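Side-chain contacts in probable aminotransferase (Pseudomonas aeruginosa, PDB 5YKR), which is a class-III aminotransferase family protein of the pyridoxal-phosphate-dependent kind, with the cofactor held as a covalent adduct in the chain: residues A[87-92]-A[345-350]; A[368-371]-A[376-379]. One frame throughout, in Å; residues are numbered along the deposited sequence.

Contact 1 of 2, residues A[87-92]-A[345-350]; sequences AMFGHA and EVMTED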
ATOM      1  N   ALA A  87      -0.380  15.614  -2.361  1.00  9.68           N
ATOM      2  CA  ALA A  87      -0.222  16.542  -3.485  1.00 10.39           C
ATOM      3  C   ALA A  87       0.651  17.757  -3.125  1.00 10.50           C
ATOM      4  O   ALA A  87       0.385  18.882  -3.542  1.00 10.75           O
ATOM      5  CB  ALA A  87      -1.598  16.995  -4.020  1.00 11.05           C
ATOM      6  N   MET A  88       1.678  17.529  -2.325  1.00 10.52           N
ATOM      7  CA  MET A  88       2.539  18.582  -1.812  1.00 11.84           C
ATOM      8  C   MET A  88       3.045  19.577  -2.851  1.00 11.46           C
ATOM      9  O   MET A  88       3.212  20.777  -2.529  1.00 13.30           O
ATOM     10  CB  MET A  88       3.757  17.935  -1.112  1.00 14.51           C
ATOM     11  CG  MET A  88       4.837  18.915  -0.736  1.00 17.85           C
ATOM     12  SD  MET A  88       6.085  18.105   0.243  1.00 18.90           S
ATOM     13  CE  MET A  88       7.189  19.467   0.367  1.00 23.33           C
ATOM     14  N   PHE A  89       3.329  19.101  -4.056  1.00 11.07           N
ATOM     15  CA  PHE A  89       3.805  20.009  -5.111  1.00 11.26           C
ATOM     16  C   PHE A  89       2.746  20.567  -6.026  1.00 11.70           C
ATOM     17  O   PHE A  89       3.066  21.158  -7.058  1.00 14.88           O
ATOM     18  CB  PHE A  89       4.980  19.370  -5.870  1.00 12.42           C
ATOM     19  CG  PHE A  89       6.120  19.056  -4.970  1.00 15.39           C
ATOM     20  CD1 PHE A  89       7.047  20.052  -4.675  1.00 15.98           C
ATOM     21  CD2 PHE A  89       6.255  17.796  -4.407  1.00 17.14           C
ATOM     22  CE1 PHE A  89       8.035  19.830  -3.780  1.00 18.19           C
ATOM     23  CE2 PHE A  89       7.256  17.572  -3.457  1.00 18.12           C
ATOM     24  CZ  PHE A  89       8.138  18.611  -3.186  1.00 19.63           C
ATOM     25  N   GLY A  90       1.484  20.440  -5.587  1.00 10.57           N
ATOM     26  CA  GLY A  90       0.326  20.913  -6.333  1.00 10.97           C
ATOM     27  C   GLY A  90      -0.433  19.794  -7.014  1.00 10.71           C
ATOM     28  O   GLY A  90       0.073  18.665  -7.222  1.00 12.24           O
ATOM     29  N   HIS A  91      -1.658  20.102  -7.382  1.00  9.96           N
ATOM     30  CA  HIS A  91      -2.471  19.199  -8.168  1.00 10.88           C
ATOM     31  C   HIS A  91      -2.078  19.257  -9.629  1.00 10.18           C
ATOM     32  O   HIS A  91      -1.827  20.339 -10.161  1.00 11.15           O
ATOM     33  CB  HIS A  91      -3.938  19.538  -7.986  1.00 11.03           C
ATOM     34  CG  HIS A  91      -4.386  19.447  -6.574  1.00 11.61           C
ATOM     35  ND1 HIS A  91      -4.378  18.272  -5.866  1.00 11.56           N
ATOM     36  CD2 HIS A  91      -4.786  20.417  -5.715  1.00 10.26           C
ATOM     37  CE1 HIS A  91      -4.821  18.512  -4.639  1.00 11.03           C
ATOM     38  NE2 HIS A  91      -5.057  19.815  -4.504  1.00 11.04           N
ATOM     39  N   ALA A  92      -2.111  18.092 -10.300  1.00 10.84           N
ATOM     40  CA  ALA A  92      -1.985  18.077 -11.748  1.00 11.49           C
ATOM     41  C   ALA A  92      -0.707  18.789 -12.262  1.00 10.05           C
ATOM     42  O   ALA A  92      -0.758  19.573 -13.229  1.00 12.82           O
ATOM     43  CB  ALA A  92      -3.244  18.676 -12.398  1.00 12.82           C
ATOM     44  N   GLU A 345      11.764  17.290 -12.616  1.00 10.38           N
ATOM     45  CA  GLU A 345      11.079  18.502 -13.045  1.00 10.99           C
ATOM     46  C   GLU A 345      10.383  19.292 -11.968  1.00 11.56           C
ATOM     47  O   GLU A 345      10.138  20.489 -12.176  1.00 15.06           O
ATOM     48  CB  GLU A 345      10.072  18.186 -14.161  1.00 11.12           C
ATOM     49  CG  GLU A 345      10.641  17.397 -15.315  1.00 12.41           C
ATOM     50  CD  GLU A 345      11.693  18.127 -16.118  1.00 13.85           C
ATOM     51  OE1 GLU A 345      11.690  19.387 -16.139  1.00 15.22           O
ATOM     52  OE2 GLU A 345      12.515  17.431 -16.712  1.00 16.57           O
ATOM     53  N   VAL A 346      10.086  18.679 -10.818  1.00  9.87           N
ATOM     54  CA  VAL A 346       9.229  19.323  -9.824  1.00 11.24           C
ATOM     55  C   VAL A 346       9.970  19.705  -8.538  1.00 11.16           C
ATOM     56  O   VAL A 346       9.861  20.809  -8.071  1.00 12.11           O
ATOM     57  CB  VAL A 346       8.005  18.430  -9.516  1.00 12.76           C
ATOM     58  CG1 VAL A 346       7.120  19.035  -8.451  1.00 14.27           C
ATOM     59  CG2 VAL A 346       7.200  18.196 -10.783  1.00 13.15           C
ATOM     60  N   MET A 347      10.687  18.759  -7.938  1.00 11.05           N
ATOM     61  CA  MET A 347      11.346  18.930  -6.633  1.00 11.52           C
ATOM     62  C   MET A 347      12.705  19.575  -6.809  1.00 12.33           C
ATOM     63  O   MET A 347      13.745  18.976  -6.516  1.00 14.50           O
ATOM     64  CB  MET A 347      11.466  17.560  -5.959  1.00 12.33           C
ATOM     65  CG  MET A 347      10.153  17.007  -5.552  1.00 12.79           C
ATOM     66  SD  MET A 347      10.215  15.426  -4.732  1.00 12.82           S
ATOM     67  CE  MET A 347      11.216  15.768  -3.316  1.00 15.40           C
ATOM     68  N   THR A 348      12.679  20.803  -7.315  1.00 13.09           N
ATOM     69  CA  THR A 348      13.875  21.547  -7.648  1.00 13.35           C
ATOM     70  C   THR A 348      14.178  22.630  -6.614  1.00 12.54           C
ATOM     71  O   THR A 348      13.344  23.018  -5.817  1.00 13.20           O
ATOM     72  CB  THR A 348      13.727  22.233  -9.016  1.00 14.61           C
ATOM     73  OG1 THR A 348      12.678  23.215  -8.912  1.00 15.15           O
ATOM     74  CG2 THR A 348      13.421  21.204 -10.070  1.00 17.28           C
ATOM     75  N   GLU A 349      15.404  23.145  -6.682  1.00 15.89           N
ATOM     76  CA  GLU A 349      15.806  24.247  -5.792  1.00 16.45           C
ATOM     77  C   GLU A 349      14.887  25.449  -6.033  1.00 15.53           C
ATOM     78  O   GLU A 349      14.492  26.117  -5.085  1.00 16.42           O
ATOM     79  CB  GLU A 349      17.275  24.665  -6.059  1.00 20.85           C
ATOM     80  CG  GLU A 349      17.774  25.854  -5.239  1.00 29.65           C
ATOM     81  CD  GLU A 349      19.273  26.112  -5.463  1.00 39.75           C
ATOM     82  OE1 GLU A 349      20.045  25.383  -4.805  1.00 48.85           O
ATOM     83  OE2 GLU A 349      19.701  26.992  -6.287  1.00 47.93           O
ATOM     84  N   ASP A 350      14.547  25.742  -7.290  1.00 16.52           N
ATOM     85  CA  ASP A 350      13.690  26.895  -7.575  1.00 17.27           C
ATOM     86  C   ASP A 350      12.284  26.725  -6.993  1.00 15.34           C
ATOM     87  O   ASP A 350      11.672  27.669  -6.479  1.00 16.58           O
ATOM     88  CB  ASP A 350      13.562  27.146  -9.094  1.00 19.83           C
ATOM     89  CG  ASP A 350      14.802  27.708  -9.750  1.00 23.07           C
ATOM     90  OD1 ASP A 350      15.726  28.180  -9.079  1.00 27.98           O
ATOM     91  OD2 ASP A 350      14.855  27.716 -11.023  1.00 28.60           O
TER
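Phe89 holds its CG anti to its own carbonyl carbon (chi1 -59°), and this sends the ring out of the 87-92 loop against Val346 and Met347. Val346 answers with CG1, the branch anti to the backbone N at chi1 178°. That methyl presses on the root of the phenylalanine: Phe89 CB to Val346 CG1 is 3.4 Å, and Phe89 CG to Val346 CG1 is 3.6 Å. It approaches the ring obliquely.

Met347 takes the far end of the ring. Its CG sits over one face, 3.8 Å from the centroid of the Phe89 ring and 25° off the normal, in a CH-pi contact. The closest approach of this pair is Met347 CG to Phe89 CZ at 3.5 Å. The Met347 chain then bends at chi3. Met347 SD lies 4.6 Å from the centroid of the Phe89 ring, in an oblique Met-aromatic contact. CG of Met88 lies over the opposite face, offset toward the rim, so a methionine flanks the ring on each face.

Both backbones turn sharply here. A type I beta turn runs from Ala87 to Gly90, with Gly90 N bonded to Ala87 O. Met347 is the centre of an inverse gamma turn between helices 333-346 and 349-372. Thr348 is the N-cap of the second helix, its OG1 hydrogen-bonded to Ala351 N. The carbonyl of Met347 is held by Arg127, and that of Phe89 by Gln93. Met355 of helix 349-372 also touches the Phe89 side chain.

All three touching residues are buried, and no hydrogen bond crosses between the segments. The loop between strand 76-79 and helix 94-104 therefore meets the helix junction through apolar, CH-pi and Met-aromatic contacts, while outside partners take up the backbone carbonyls of Phe89 and Met347.

Contact 2 of 2, residues A[368-371]-A[376-379]; sequences ATLE and PWHV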
ATOM      1  N   ALA A 368       2.004  37.230  13.769  1.00 17.33           N
ATOM      2  CA  ALA A 368       1.535  38.580  14.070  1.00 17.22           C
ATOM      3  C   ALA A 368       0.143  38.554  14.675  1.00 17.96           C
ATOM      4  O   ALA A 368      -0.141  39.271  15.617  1.00 20.15           O
ATOM      5  CB  ALA A 368       1.587  39.429  12.829  1.00 18.78           C
ATOM      6  N   THR A 369      -0.725  37.706  14.164  1.00 17.11           N
ATOM      7  CA  THR A 369      -2.098  37.556  14.709  1.00 16.84           C
ATOM      8  C   THR A 369      -2.082  37.007  16.142  1.00 17.48           C
ATOM      9  O   THR A 369      -2.764  37.526  16.995  1.00 18.47           O
ATOM     10  CB  THR A 369      -2.927  36.655  13.777  1.00 17.36           C
ATOM     11  OG1 THR A 369      -3.220  37.388  12.581  1.00 18.82           O
ATOM     12  CG2 THR A 369      -4.194  36.174  14.409  1.00 18.31           C
ATOM     13  N   LEU A 370      -1.295  35.964  16.390  1.00 16.43           N
ATOM     14  CA  LEU A 370      -1.187  35.379  17.721  1.00 16.34           C
ATOM     15  C   LEU A 370      -0.660  36.407  18.739  1.00 17.32           C
ATOM     16  O   LEU A 370      -1.180  36.498  19.842  1.00 20.45           O
ATOM     17  CB  LEU A 370      -0.314  34.123  17.721  1.00 16.20           C
ATOM     18  CG  LEU A 370      -0.789  32.975  16.818  1.00 17.82           C
ATOM     19  CD1 LEU A 370       0.143  31.780  16.958  1.00 19.11           C
ATOM     20  CD2 LEU A 370      -2.241  32.612  16.959  1.00 19.99           C
ATOM     21  N   GLU A 371       0.334  37.194  18.319  1.00 19.27           N
ATOM     22  CA  GLU A 371       0.913  38.219  19.179  1.00 20.40           C
ATOM     23  C   GLU A 371      -0.093  39.346  19.454  1.00 21.94           C
ATOM     24  O   GLU A 371      -0.291  39.764  20.604  1.00 22.64           O
ATOM     25  CB  GLU A 371       2.202  38.747  18.584  1.00 25.73           C
ATOM     26  CG  GLU A 371       3.357  37.748  18.671  1.00 31.43           C
ATOM     27  CD  GLU A 371       4.625  38.200  17.933  1.00 39.01           C
ATOM     28  OE1 GLU A 371       4.575  39.262  17.259  1.00 46.32           O
ATOM     29  OE2 GLU A 371       5.656  37.489  18.008  1.00 45.15           O
ATOM     30  N   PRO A 376      -2.188  32.399  23.895  1.00 19.19           N
ATOM     31  CA  PRO A 376      -1.126  31.558  24.433  1.00 20.01           C
ATOM     32  C   PRO A 376      -0.823  30.405  23.484  1.00 19.08           C
ATOM     33  O   PRO A 376      -0.863  29.229  23.854  1.00 20.68           O
ATOM     34  CB  PRO A 376      -1.754  31.054  25.753  1.00 18.91           C
ATOM     35  CG  PRO A 376      -3.220  30.948  25.452  1.00 20.65           C
ATOM     36  CD  PRO A 376      -3.495  32.103  24.537  1.00 21.13           C
ATOM     37  N   TRP A 377      -0.527  30.763  22.238  1.00 16.86           N
ATOM     38  CA  TRP A 377      -0.296  29.814  21.150  1.00 16.25           C
ATOM     39  C   TRP A 377       1.041  30.187  20.487  1.00 16.92           C
ATOM     40  O   TRP A 377       1.583  31.278  20.705  1.00 19.35           O
ATOM     41  CB  TRP A 377      -1.370  29.951  20.069  1.00 15.91           C
ATOM     42  CG  TRP A 377      -2.816  29.689  20.432  1.00 16.42           C
ATOM     43  CD1 TRP A 377      -3.347  29.499  21.674  1.00 17.18           C
ATOM     44  CD2 TRP A 377      -3.916  29.630  19.528  1.00 16.30           C
ATOM     45  NE1 TRP A 377      -4.691  29.294  21.587  1.00 18.64           N
ATOM     46  CE2 TRP A 377      -5.069  29.381  20.276  1.00 17.99           C
ATOM     47  CE3 TRP A 377      -4.031  29.714  18.133  1.00 17.69           C
ATOM     48  CZ2 TRP A 377      -6.314  29.227  19.689  1.00 19.31           C
ATOM     49  CZ3 TRP A 377      -5.256  29.559  17.564  1.00 19.27           C
ATOM     50  CH2 TRP A 377      -6.394  29.331  18.343  1.00 21.43           C
ATOM     51  N   HIS A 378       1.564  29.278  19.647  1.00 17.02           N
ATOM     52  CA  HIS A 378       2.770  29.620  18.874  1.00 15.92           C
ATOM     53  C   HIS A 378       2.680  28.950  17.517  1.00 15.47           C
ATOM     54  O   HIS A 378       1.892  28.018  17.337  1.00 15.20           O
ATOM     55  CB  HIS A 378       4.085  29.228  19.573  1.00 16.55           C
ATOM     56  CG  HIS A 378       4.307  27.758  19.646  1.00 16.40           C
ATOM     57  ND1 HIS A 378       3.676  26.954  20.565  1.00 16.91           N
ATOM     58  CD2 HIS A 378       5.020  26.947  18.838  1.00 17.40           C
ATOM     59  CE1 HIS A 378       4.002  25.690  20.311  1.00 16.55           C
ATOM     60  NE2 HIS A 378       4.836  25.664  19.280  1.00 15.57           N
ATOM     61  N   VAL A 379       3.511  29.427  16.612  1.00 15.08           N
ATOM     62  CA  VAL A 379       3.610  28.881  15.275  1.00 15.20           C
ATOM     63  C   VAL A 379       5.040  28.527  14.943  1.00 13.61           C
ATOM     64  O   VAL A 379       5.979  29.224  15.329  1.00 16.71           O
ATOM     65  CB  VAL A 379       2.973  29.845  14.221  1.00 15.73           C
ATOM     66  CG1 VAL A 379       3.727  31.188  14.054  1.00 16.71           C
ATOM     67  CG2 VAL A 379       2.846  29.194  12.856  1.00 16.91           C
TER
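A short helix-to-strand connection makes this contact: the end of helix 349-372 meets the start of strand 378-382 across a short loop. Leu370 makes the contact with its two methyls. CD2 meets the six-membered part of the Trp377 indole, with Leu370 CD2 to Trp377 CE3 at 3.6 Å. It comes in obliquely, and the two side chains cross at about a right angle. CD1 reaches the strand backbone. Leu370 CD1 is 3.8 Å from C of His378, and 3.9 Å from CB of Trp377. A looser touch follows at Val379, where Leu370 CD1 to Val379 CB is 4.4 Å.

The leucine has CG anti to its carbonyl carbon (chi1 -60°), which puts CG toward the strand. Its chi2 of -178° then sets the methyls, CD2 toward the indole and CD1 toward the backbone of His378 and Trp377 CB. No hydrogen bond joins the two segments. The polar ends are met by other residues: Trp377 NE1 bonds to O of Phe5, and His378 ND1 bonds to O of Met391. The first of these bonds ties the indole to the N-terminal part of the chain, where Leu7 also touches it.

Leu370, Trp377 and Val379 are all buried. Leu370 comes from the helix, and Val379 from an edge strand of the three-stranded antiparallel sheet within this chain. That strand, 378-382, pairs with strand 385-389, His378 bonding through its backbone to Leu389. Tyr388 of the partner strand packs on Trp377 and Val379, and Leu453 of helix 439-456 packs on Trp377.

In the fold
Both contacts use segments that include part of helix 349-372. Contact 1 lies just before its start, at the turn out of helix 333-346, and contact 2 lies near its end, just before strand 378-382. The chain therefore completes contact 1 before it begins contact 2. Their centres are 29 Å apart and their nearest atoms about 16 Å apart, so they do not touch. Contact 1 joins parts of the chain 253 residues apart, and its 87-92 loop also packs on the second subunit. Contact 2 is local, and no other chain touches its segments. The helix thus links the dimer-facing loop region to the small antiparallel sheet.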